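Local coordinates for protein probable polysaccharide deacetylase pdaA (Bacillus subtilis, PDB 1NY1) that catalyses deacetylation of N-acetylmuramic acid in peptidoglycan glycan strands, leading to the muramic delta-lactam of the spore cortex, and is required for germination, at residues A[61-66]-A[88-93]; A[190-195]-A[219-224]; A[30-35]-A[149-154]; A[101-106]-A[121-126]. All blocks are in the same frame, centred on the assembly; numbering follows the deposited sequence.

How the contacts relate
Contacts 2 and 3 are buried and each turns on a tyrosine: in contact 2 its hydroxyl end meets a turn, in contact 3 its ring meets a helix. They touch each other, with I195 CD1 3.7 Å from F35 CD1. Contacts 1 and 4 are only partly buried. Contact 1 adds a salt bridge between two outer helices, whereas contact 4 packs the metal-binding loop by van der Waals touch; the chemistry of each interface thus follows its place in the fold. Helix 205-219 touches both contacts 1 and 2, and helix 78-83 both 1 and 4; helix 113-131 supplies one side of contact 4 and borders contact 3.

Contact 1. Residues A[61-66]-A[88-93]; sequences VLDVLK and IKRMSD
L62 and R90 lie alongside each other, each reaching toward the other's helix; the two helices are almost parallel, their local axes 11.2 Å apart at an angle of 7°. The pair is a worked example of an arginine whose stem and head are put to different uses. Its stem is apolar: R90 CB lies 3.8 Å from L62 CD1, and CD and NE pass the same methyl. A bend at chi3 (66°) then swings the guanidinium across, and L62 CB comes up beneath one of its faces, 3.4 Å from the plane and near its margin. The head is polar. NH2 of R90 donates to OD1 of D63 at 3.0 Å, closing a salt bridge with an N-H...O angle of 152°. The carboxylate is used on its anti side; the donor is out of its plane, and the carboxylate and guanidinium planes are well away from coplanar. NE turns to E94, and the two carboxylates share the charge of the group, with a weak further bond from NH1 to the carbonyl of P59. On the inner side the chemistry becomes apolar between the two segments, with L62 CD2 4.2 Å from CG of selenomethionine M91. Both of these side chains continue onto F74 of strand 73-76; M91 also meets F80 of helix 78-83, while V61 and V64 turn toward helix 205-219.

Contact 2. Residues A[190-195]-A[219-224]; sequences AHPGAI and QGYTFK
The hydroxyl end of Y221 pushes against the chain at A190 and H191 and the ring CD of P192, and nearly all of the close packing is gathered at that one oxygen. Y221 OH lies 3.4 Å from H191 CA, 3.7 Å from A190 C and 3.8 Å from P192 CD. The touch is van der Waals in kind: H191 N is near the hydroxyl too, but its angle is too poor for a hydrogen bond. Y221 has CG anti to the carbonyl carbon, beside the backbone N (chi1 -85°), a setting that carries the ring toward this chain. K43 makes a cation-pi interaction with the ring, and L216 touches it as well. An alanine here would probably open a gap between the turn and L216 and leave K43 without its cation-pi partner. The loose side begins with A190 CB, 4.3 Å from Y221 CZ, and passes by the partly exposed P192 to the exposed helix end, where G220 closes helix 205-219 in a Schellman motif. G193, at positive phi, lets H191 to A194 form a type II turn, with A194 N bonded to H191 O at 3.0 Å. Strand 194-198, helix 205-219 and strand 222-224 make a beta-alpha-beta crossover, with strand 44-51 between the two strands and parallel to both, a unit of the distorted beta/alpha barrel found in NodB-type deacetylases.

Contact 3. Residues A[30-35]-A[149-154]; sequences EKYDAF and YVLKET
Y32 and L151 mark the closest backbone approach, 6.3 Å between their CA atoms, where the chain leaving helix 23-31 passes beside helix 148-156. D33 adopts a positive phi of 63°, and its N bonds back to E30 O at 3.2 Å, while 149-154 stays helical throughout. The aromatic ring of Y32 is laid against this second helix. L151 CB points at it in an off-centre CH-pi contact, 4.2 Å from the ring centroid and 30° off the normal. Farther out along the ring, Y32 CE1 rests 3.5 Å from K152 CA, and K152 N stands over one face, near the ring's margin. K31 CG lies over the opposite face, also close to the margin. The turn that presents the ring is a Schellman motif, a common way to end a helix, with D33 as its C-prime residue; here it sets Y32 and A34 on the same neighbour. A34 CB meets L151 CD2 at 4.3 Å, and L151 continues inward onto T161 of strand 160-161. The helix backbone places K152 CB 3.6 Å from Y32 CE1, while a CG anti to the backbone N (chi1 -176°) sends the rest of that chain onward and away to its amine. The phenolic OH of Y32 hydrogen-bonds to E148, whose OE2 also forms a salt bridge with K31.

Contact 4. Residues A[101-106]-A[121-126]; sequences HSFHHP and DSVNEE
S102 and F103 bring the loop after strand 97-100 against S122 and V123 of helix 113-131. The loop carries the His-Ser-x-x-His signature of the NodB homology family, in which H101 and H105 bind a divalent metal cation; the contact is thus a worked example of a metal loop backed by a helix. H101 opens the motif with its imidazole directed away from the helix. At S102 the main chain comes close: S102 C lies 3.4 Å from V123 CG2, and its N bonds to the side chain of N100. V123 holds CG1 anti to its own N (chi1 176°), which turns CG2 to the loop, where it also meets F103 N at 3.3 Å. F103 makes the largest contribution. S122 OG nestles against it, 3.1 Å from F103 CB and equally close to CD2, while hydrogen-bonding to D118 O one turn back; S122 CB approaches F103 CD2 at 3.5 Å. On its other side F103 CD1 sits above the middle of the H104 imidazole, whose ND1 bonds to E119. An alanine here would probably leave one face of H104 without its aromatic neighbour and a gap beside S122, with the E119 bond still holding the imidazole. H105 then folds back onto the start of the motif, its CD2 poised 3.5 Å above the plane of the H101 ring, near the ring's middle.

Contact 1. Residues A[61-66]-A[88-93]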
# COMPACT_ATOMS: atom_id res chain seq x y z
N VAL A 61 -3.34 4.15 14.64
CA VAL A 61 -3.40 3.08 13.65
C VAL A 61 -2.41 1.99 14.02
O VAL A 61 -2.71 0.80 13.93
CB VAL A 61 -3.08 3.60 12.24
CG1 VAL A 61 -2.81 2.43 11.29
CG2 VAL A 61 -4.24 4.44 11.71
N LEU A 62 -1.21 2.40 14.43
CA LEU A 62 -0.19 1.43 14.83
C LEU A 62 -0.64 0.66 16.07
O LEU A 62 -0.39 -0.53 16.18
CB LEU A 62 1.14 2.15 15.08
CG LEU A 62 1.87 2.61 13.81
CD1 LEU A 62 3.05 3.51 14.16
CD2 LEU A 62 2.35 1.40 13.02
N ASP A 63 -1.33 1.33 17.00
CA ASP A 63 -1.81 0.67 18.21
C ASP A 63 -2.85 -0.38 17.86
O ASP A 63 -2.86 -1.48 18.42
CB ASP A 63 -2.43 1.68 19.19
CG ASP A 63 -1.42 2.66 19.76
OD1 ASP A 63 -0.21 2.35 19.79
OD2 ASP A 63 -1.84 3.76 20.20
N VAL A 64 -3.74 -0.04 16.92
CA VAL A 64 -4.78 -0.96 16.48
C VAL A 64 -4.18 -2.20 15.82
O VAL A 64 -4.61 -3.32 16.08
CB VAL A 64 -5.75 -0.24 15.50
CG1 VAL A 64 -6.69 -1.25 14.84
CG2 VAL A 64 -6.55 0.82 16.25
N LEU A 65 -3.18 -1.99 14.97
CA LEU A 65 -2.54 -3.12 14.29
C LEU A 65 -1.82 -4.03 15.29
O LEU A 65 -1.79 -5.24 15.13
CB LEU A 65 -1.56 -2.62 13.23
CG LEU A 65 -2.21 -1.93 12.02
CD1 LEU A 65 -1.14 -1.34 11.12
CD2 LEU A 65 -3.05 -2.95 11.24
N LYS A 66 -1.25 -3.43 16.34
CA LYS A 66 -0.55 -4.20 17.36
C LYS A 66 -1.57 -5.02 18.15
O LYS A 66 -1.36 -6.20 18.42
CB LYS A 66 0.20 -3.26 18.31
CG LYS A 66 0.97 -3.99 19.39
CD LYS A 66 1.63 -3.01 20.33
CE LYS A 66 2.34 -3.74 21.46
NZ LYS A 66 2.84 -2.80 22.50
N ILE A 88 8.35 6.21 11.85
CA ILE A 88 9.05 5.27 10.99
C ILE A 88 9.72 4.22 11.87
O ILE A 88 9.72 3.03 11.55
CB ILE A 88 10.14 5.97 10.16
CG1 ILE A 88 9.50 6.88 9.11
CG2 ILE A 88 11.07 4.93 9.53
CD1 ILE A 88 8.62 6.15 8.09
N LYS A 89 10.28 4.68 12.98
CA LYS A 89 10.96 3.79 13.91
C LYS A 89 9.94 2.80 14.51
O LYS A 89 10.25 1.62 14.69
CB LYS A 89 11.62 4.61 15.03
CG LYS A 89 12.68 3.85 15.82
CD LYS A 89 14.10 4.24 15.40
CE LYS A 89 14.43 5.68 15.80
NZ LYS A 89 15.83 6.06 15.44
N ARG A 90 8.74 3.29 14.82
CA ARG A 90 7.71 2.42 15.38
C ARG A 90 7.31 1.34 14.38
O ARG A 90 7.17 0.17 14.74
CB ARG A 90 6.45 3.20 15.75
CG ARG A 90 6.47 3.88 17.10
CD ARG A 90 5.05 4.20 17.54
NE ARG A 90 4.27 2.99 17.79
CZ ARG A 90 2.97 2.99 18.11
NH1 ARG A 90 2.32 4.13 18.22
NH2 ARG A 90 2.33 1.84 18.32
N MSE A 91 7.13 1.74 13.13
CA MSE A 91 6.74 0.79 12.10
C MSE A 91 7.76 -0.33 12.05
O MSE A 91 7.41 -1.51 12.03
CB MSE A 91 6.67 1.49 10.74
CG MSE A 91 5.66 2.62 10.69
SE MSE A 91 5.68 3.62 9.05
CE MSE A 91 4.12 4.70 9.33
N SER A 92 9.04 0.05 12.05
CA SER A 92 10.12 -0.93 12.00
C SER A 92 10.19 -1.81 13.25
O SER A 92 10.26 -3.03 13.15
CB SER A 92 11.46 -0.21 11.81
OG SER A 92 12.52 -1.14 11.71
N ASP A 93 10.16 -1.19 14.43
CA ASP A 93 10.24 -1.95 15.67
C ASP A 93 9.03 -2.83 15.94
O ASP A 93 9.14 -3.87 16.59
CB ASP A 93 10.47 -1.01 16.86
CG ASP A 93 11.82 -0.32 16.80
OD1 ASP A 93 12.80 -0.99 16.39
OD2 ASP A 93 11.92 0.86 17.18

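Contact 2. Residues A[190-195]-A[219-224]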
# COMPACT_ATOMS: atom_id res chain seq x y z
N ALA A 190 -14.66 -5.99 0.87
CA ALA A 190 -13.83 -7.14 1.23
C ALA A 190 -13.98 -8.32 0.28
O ALA A 190 -15.07 -8.62 -0.20
CB ALA A 190 -14.14 -7.58 2.65
N HIS A 191 -12.85 -8.96 -0.01
CA HIS A 191 -12.85 -10.12 -0.87
C HIS A 191 -11.58 -10.93 -0.67
O HIS A 191 -10.57 -10.43 -0.16
CB HIS A 191 -13.01 -9.73 -2.35
CG HIS A 191 -12.05 -8.67 -2.81
ND1 HIS A 191 -10.80 -8.95 -3.31
CD2 HIS A 191 -12.19 -7.32 -2.88
CE1 HIS A 191 -10.20 -7.82 -3.66
NE2 HIS A 191 -11.03 -6.82 -3.41
N PRO A 192 -11.62 -12.21 -1.04
CA PRO A 192 -10.46 -13.09 -0.91
C PRO A 192 -9.27 -12.52 -1.68
O PRO A 192 -9.39 -12.14 -2.84
CB PRO A 192 -10.97 -14.40 -1.50
CG PRO A 192 -12.40 -14.40 -1.08
CD PRO A 192 -12.83 -12.98 -1.38
N GLY A 193 -8.12 -12.45 -1.01
CA GLY A 193 -6.93 -11.94 -1.64
C GLY A 193 -6.86 -10.43 -1.79
O GLY A 193 -5.95 -9.92 -2.43
N ALA A 194 -7.81 -9.71 -1.20
CA ALA A 194 -7.83 -8.26 -1.32
C ALA A 194 -6.60 -7.58 -0.73
O ALA A 194 -6.11 -7.97 0.32
CB ALA A 194 -9.07 -7.69 -0.63
N ILE A 195 -6.11 -6.58 -1.45
CA ILE A 195 -5.00 -5.78 -0.98
C ILE A 195 -5.66 -4.42 -0.79
O ILE A 195 -6.10 -3.78 -1.75
CB ILE A 195 -3.86 -5.68 -2.02
CG1 ILE A 195 -3.24 -7.07 -2.25
CG2 ILE A 195 -2.80 -4.69 -1.52
CD1 ILE A 195 -2.05 -7.09 -3.21
N GLN A 219 -15.72 -12.95 10.54
CA GLN A 219 -16.26 -13.54 9.31
C GLN A 219 -15.41 -14.70 8.81
O GLN A 219 -15.86 -15.49 7.99
CB GLN A 219 -16.34 -12.50 8.20
CG GLN A 219 -17.44 -11.47 8.36
CD GLN A 219 -17.49 -10.51 7.18
OE1 GLN A 219 -17.44 -10.93 6.02
NE2 GLN A 219 -17.58 -9.22 7.47
N GLY A 220 -14.17 -14.78 9.30
CA GLY A 220 -13.30 -15.86 8.87
C GLY A 220 -12.11 -15.42 8.04
O GLY A 220 -11.43 -16.25 7.44
N TYR A 221 -11.86 -14.11 8.00
CA TYR A 221 -10.73 -13.56 7.26
C TYR A 221 -9.47 -13.56 8.10
O TYR A 221 -9.52 -13.39 9.32
CB TYR A 221 -11.01 -12.11 6.82
CG TYR A 221 -11.78 -11.97 5.53
CD1 TYR A 221 -11.15 -12.10 4.30
CD2 TYR A 221 -13.15 -11.70 5.55
CE1 TYR A 221 -11.87 -11.97 3.11
CE2 TYR A 221 -13.87 -11.56 4.36
CZ TYR A 221 -13.22 -11.70 3.15
OH TYR A 221 -13.94 -11.60 1.98
N THR A 222 -8.34 -13.76 7.43
CA THR A 222 -7.03 -13.74 8.06
C THR A 222 -6.26 -12.61 7.38
O THR A 222 -6.36 -12.44 6.17
CB THR A 222 -6.27 -15.08 7.84
OG1 THR A 222 -6.89 -16.12 8.60
CG2 THR A 222 -4.81 -14.95 8.25
N PHE A 223 -5.51 -11.84 8.17
CA PHE A 223 -4.72 -10.73 7.63
C PHE A 223 -3.25 -11.11 7.53
O PHE A 223 -2.64 -11.51 8.52
CB PHE A 223 -4.87 -9.50 8.54
CG PHE A 223 -6.23 -8.89 8.50
CD1 PHE A 223 -6.55 -7.91 7.57
CD2 PHE A 223 -7.23 -9.33 9.38
CE1 PHE A 223 -7.83 -7.37 7.50
CE2 PHE A 223 -8.51 -8.79 9.32
CZ PHE A 223 -8.82 -7.81 8.38
N LYS A 224 -2.69 -10.98 6.33
CA LYS A 224 -1.29 -11.30 6.11
C LYS A 224 -0.57 -10.09 5.53
O LYS A 224 -1.21 -9.13 5.11
CB LYS A 224 -1.16 -12.50 5.16
CG LYS A 224 -1.72 -13.80 5.72
CD LYS A 224 -1.50 -14.96 4.76
CE LYS A 224 -2.04 -16.27 5.34
NZ LYS A 224 -1.88 -17.40 4.38

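Contact 3. Residues A[30-35]-A[149-154]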
# COMPACT_ATOMS: atom_id res chain seq x y z
N GLU A 30 1.78 -8.46 -14.98
CA GLU A 30 2.40 -9.77 -14.84
C GLU A 30 3.72 -9.86 -15.59
O GLU A 30 4.63 -10.59 -15.18
CB GLU A 30 1.44 -10.86 -15.34
CG GLU A 30 0.23 -11.06 -14.43
CD GLU A 30 0.62 -11.46 -13.02
OE1 GLU A 30 1.24 -12.54 -12.85
OE2 GLU A 30 0.31 -10.70 -12.07
N LYS A 31 3.84 -9.13 -16.69
CA LYS A 31 5.07 -9.13 -17.46
C LYS A 31 6.20 -8.54 -16.62
O LYS A 31 7.38 -8.78 -16.87
CB LYS A 31 4.92 -8.31 -18.74
CG LYS A 31 6.17 -8.30 -19.61
CD LYS A 31 6.11 -7.25 -20.71
CE LYS A 31 4.93 -7.45 -21.64
NZ LYS A 31 4.96 -6.46 -22.76
N TYR A 32 5.82 -7.76 -15.61
CA TYR A 32 6.79 -7.12 -14.73
C TYR A 32 6.63 -7.53 -13.27
O TYR A 32 7.13 -6.85 -12.37
CB TYR A 32 6.69 -5.60 -14.89
CG TYR A 32 7.10 -5.13 -16.27
CD1 TYR A 32 8.44 -5.10 -16.65
CD2 TYR A 32 6.13 -4.79 -17.22
CE1 TYR A 32 8.81 -4.75 -17.95
CE2 TYR A 32 6.50 -4.43 -18.52
CZ TYR A 32 7.84 -4.42 -18.88
OH TYR A 32 8.20 -4.09 -20.16
N ASP A 33 5.95 -8.64 -13.04
CA ASP A 33 5.73 -9.17 -11.69
C ASP A 33 4.93 -8.29 -10.74
O ASP A 33 4.87 -8.57 -9.55
CB ASP A 33 7.07 -9.49 -11.03
CG ASP A 33 7.84 -10.57 -11.76
OD1 ASP A 33 7.24 -11.62 -12.06
OD2 ASP A 33 9.04 -10.36 -12.04
N ALA A 34 4.32 -7.22 -11.25
CA ALA A 34 3.53 -6.34 -10.39
C ALA A 34 2.21 -7.05 -10.10
O ALA A 34 1.78 -7.91 -10.86
CB ALA A 34 3.27 -5.02 -11.09
N PHE A 35 1.55 -6.69 -8.99
CA PHE A 35 0.28 -7.33 -8.66
C PHE A 35 -0.64 -6.40 -7.89
O PHE A 35 -0.21 -5.37 -7.38
CB PHE A 35 0.53 -8.61 -7.84
CG PHE A 35 1.35 -8.39 -6.61
CD1 PHE A 35 0.76 -7.93 -5.43
CD2 PHE A 35 2.72 -8.61 -6.63
CE1 PHE A 35 1.53 -7.69 -4.30
CE2 PHE A 35 3.50 -8.38 -5.50
CZ PHE A 35 2.91 -7.91 -4.33
N TYR A 149 7.38 1.62 -19.17
CA TYR A 149 8.72 2.15 -18.93
C TYR A 149 9.03 2.21 -17.44
O TYR A 149 10.13 1.84 -17.01
CB TYR A 149 8.86 3.55 -19.54
CG TYR A 149 9.96 4.39 -18.93
CD1 TYR A 149 11.31 4.10 -19.18
CD2 TYR A 149 9.67 5.46 -18.08
CE1 TYR A 149 12.32 4.87 -18.59
CE2 TYR A 149 10.67 6.22 -17.50
CZ TYR A 149 11.99 5.92 -17.76
OH TYR A 149 12.98 6.68 -17.18
N VAL A 150 8.07 2.70 -16.65
CA VAL A 150 8.24 2.81 -15.21
C VAL A 150 8.34 1.43 -14.56
O VAL A 150 9.14 1.22 -13.65
CB VAL A 150 7.06 3.57 -14.56
CG1 VAL A 150 7.21 3.56 -13.04
CG2 VAL A 150 7.02 5.00 -15.07
N LEU A 151 7.52 0.50 -15.03
CA LEU A 151 7.52 -0.86 -14.50
C LEU A 151 8.83 -1.57 -14.84
O LEU A 151 9.40 -2.27 -14.01
CB LEU A 151 6.34 -1.66 -15.05
CG LEU A 151 4.95 -1.32 -14.52
CD1 LEU A 151 3.92 -2.21 -15.18
CD2 LEU A 151 4.93 -1.49 -13.00
N LYS A 152 9.29 -1.37 -16.07
CA LYS A 152 10.52 -2.00 -16.53
C LYS A 152 11.72 -1.47 -15.74
O LYS A 152 12.56 -2.25 -15.27
CB LYS A 152 10.72 -1.73 -18.02
CG LYS A 152 11.92 -2.42 -18.62
CD LYS A 152 12.20 -1.90 -20.03
CE LYS A 152 13.43 -2.57 -20.62
NZ LYS A 152 13.21 -4.03 -20.82
N GLU A 153 11.81 -0.16 -15.61
CA GLU A 153 12.91 0.46 -14.89
C GLU A 153 12.95 0.15 -13.40
O GLU A 153 14.01 -0.16 -12.85
CB GLU A 153 12.89 1.98 -15.07
CG GLU A 153 13.83 2.46 -16.15
CD GLU A 153 15.25 2.00 -15.89
OE1 GLU A 153 15.82 2.39 -14.85
OE2 GLU A 153 15.79 1.23 -16.71
N THR A 154 11.80 0.24 -12.74
CA THR A 154 11.74 -0.03 -11.31
C THR A 154 12.07 -1.50 -11.04
O THR A 154 12.75 -1.80 -10.05
CB THR A 154 10.35 0.33 -10.72
OG1 THR A 154 9.31 -0.35 -11.44
CG2 THR A 154 10.12 1.84 -10.82

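Contact 4. Residues A[101-106]-A[121-126]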
# COMPACT_ATOMS: atom_id res chain seq x y z
N HIS A 101 7.33 5.07 -1.51
CA HIS A 101 6.35 5.87 -2.24
C HIS A 101 7.05 7.04 -2.93
O HIS A 101 6.42 8.04 -3.29
CB HIS A 101 5.27 6.40 -1.29
CG HIS A 101 3.94 6.61 -1.94
ND1 HIS A 101 2.90 7.28 -1.32
CD2 HIS A 101 3.48 6.23 -3.15
CE1 HIS A 101 1.86 7.30 -2.13
NE2 HIS A 101 2.18 6.68 -3.25
N SER A 102 8.36 6.88 -3.13
CA SER A 102 9.23 7.87 -3.77
C SER A 102 9.47 9.05 -2.85
O SER A 102 8.63 9.38 -2.01
CB SER A 102 8.66 8.36 -5.10
OG SER A 102 7.86 9.51 -4.92
N PHE A 103 10.61 9.71 -3.02
CA PHE A 103 10.95 10.83 -2.17
C PHE A 103 10.07 12.06 -2.34
O PHE A 103 9.53 12.56 -1.36
CB PHE A 103 12.41 11.22 -2.37
CG PHE A 103 12.99 11.97 -1.22
CD1 PHE A 103 12.78 13.34 -1.10
CD2 PHE A 103 13.67 11.30 -0.21
CE1 PHE A 103 13.24 14.03 0.02
CE2 PHE A 103 14.14 11.98 0.90
CZ PHE A 103 13.93 13.35 1.02
N HIS A 104 9.94 12.54 -3.57
CA HIS A 104 9.13 13.73 -3.84
C HIS A 104 7.74 13.43 -4.38
O HIS A 104 7.00 14.33 -4.76
CB HIS A 104 9.86 14.65 -4.81
CG HIS A 104 11.18 15.14 -4.30
ND1 HIS A 104 12.39 14.64 -4.75
CD2 HIS A 104 11.49 16.08 -3.38
CE1 HIS A 104 13.38 15.25 -4.12
NE2 HIS A 104 12.86 16.13 -3.28
N HIS A 105 7.39 12.14 -4.40
CA HIS A 105 6.09 11.71 -4.89
C HIS A 105 5.74 12.32 -6.25
O HIS A 105 4.64 12.83 -6.45
CB HIS A 105 5.02 12.07 -3.84
CG HIS A 105 3.71 11.35 -4.04
ND1 HIS A 105 2.67 11.88 -4.77
CD2 HIS A 105 3.29 10.14 -3.60
CE1 HIS A 105 1.66 11.03 -4.77
NE2 HIS A 105 2.01 9.97 -4.07
N PRO A 106 6.69 12.28 -7.20
CA PRO A 106 6.44 12.85 -8.53
C PRO A 106 5.81 11.83 -9.48
O PRO A 106 5.60 10.67 -9.12
CB PRO A 106 7.83 13.25 -8.98
CG PRO A 106 8.63 12.07 -8.51
CD PRO A 106 8.08 11.79 -7.11
N ASP A 121 15.99 5.45 -4.07
CA ASP A 121 17.06 5.19 -3.12
C ASP A 121 17.06 6.18 -1.96
O ASP A 121 17.34 5.79 -0.83
CB ASP A 121 18.43 5.24 -3.80
CG ASP A 121 19.56 5.02 -2.81
OD1 ASP A 121 19.64 3.92 -2.22
OD2 ASP A 121 20.36 5.96 -2.60
N SER A 122 16.76 7.44 -2.25
CA SER A 122 16.75 8.46 -1.22
C SER A 122 15.81 8.11 -0.06
O SER A 122 16.11 8.40 1.10
CB SER A 122 16.38 9.82 -1.82
OG SER A 122 15.13 9.79 -2.49
N VAL A 123 14.68 7.48 -0.36
CA VAL A 123 13.75 7.09 0.69
C VAL A 123 14.38 6.02 1.58
O VAL A 123 14.38 6.14 2.80
CB VAL A 123 12.41 6.57 0.11
CG1 VAL A 123 11.49 6.09 1.24
CG2 VAL A 123 11.72 7.67 -0.68
N ASN A 124 14.92 4.98 0.95
CA ASN A 124 15.56 3.89 1.69
C ASN A 124 16.73 4.43 2.52
O ASN A 124 16.93 4.02 3.66
CB ASN A 124 16.06 2.82 0.72
CG ASN A 124 14.93 2.10 0.02
OD1 ASN A 124 15.12 1.50 -1.03
ND2 ASN A 124 13.74 2.15 0.62
N GLU A 125 17.49 5.34 1.92
CA GLU A 125 18.63 5.96 2.58
C GLU A 125 18.20 6.58 3.91
O GLU A 125 18.79 6.30 4.96
CB GLU A 125 19.25 7.03 1.67
CG GLU A 125 20.32 7.92 2.32
CD GLU A 125 21.74 7.36 2.21
OE1 GLU A 125 21.92 6.25 1.67
OE2 GLU A 125 22.67 8.05 2.67
N GLU A 126 17.16 7.41 3.87
CA GLU A 126 16.66 8.08 5.07
C GLU A 126 16.04 7.09 6.06
O GLU A 126 16.22 7.23 7.27
CB GLU A 126 15.63 9.14 4.68
CG GLU A 126 15.22 10.05 5.83
CD GLU A 126 16.38 10.83 6.40
OE1 GLU A 126 16.33 11.18 7.60
OE2 GLU A 126 17.34 11.11 5.64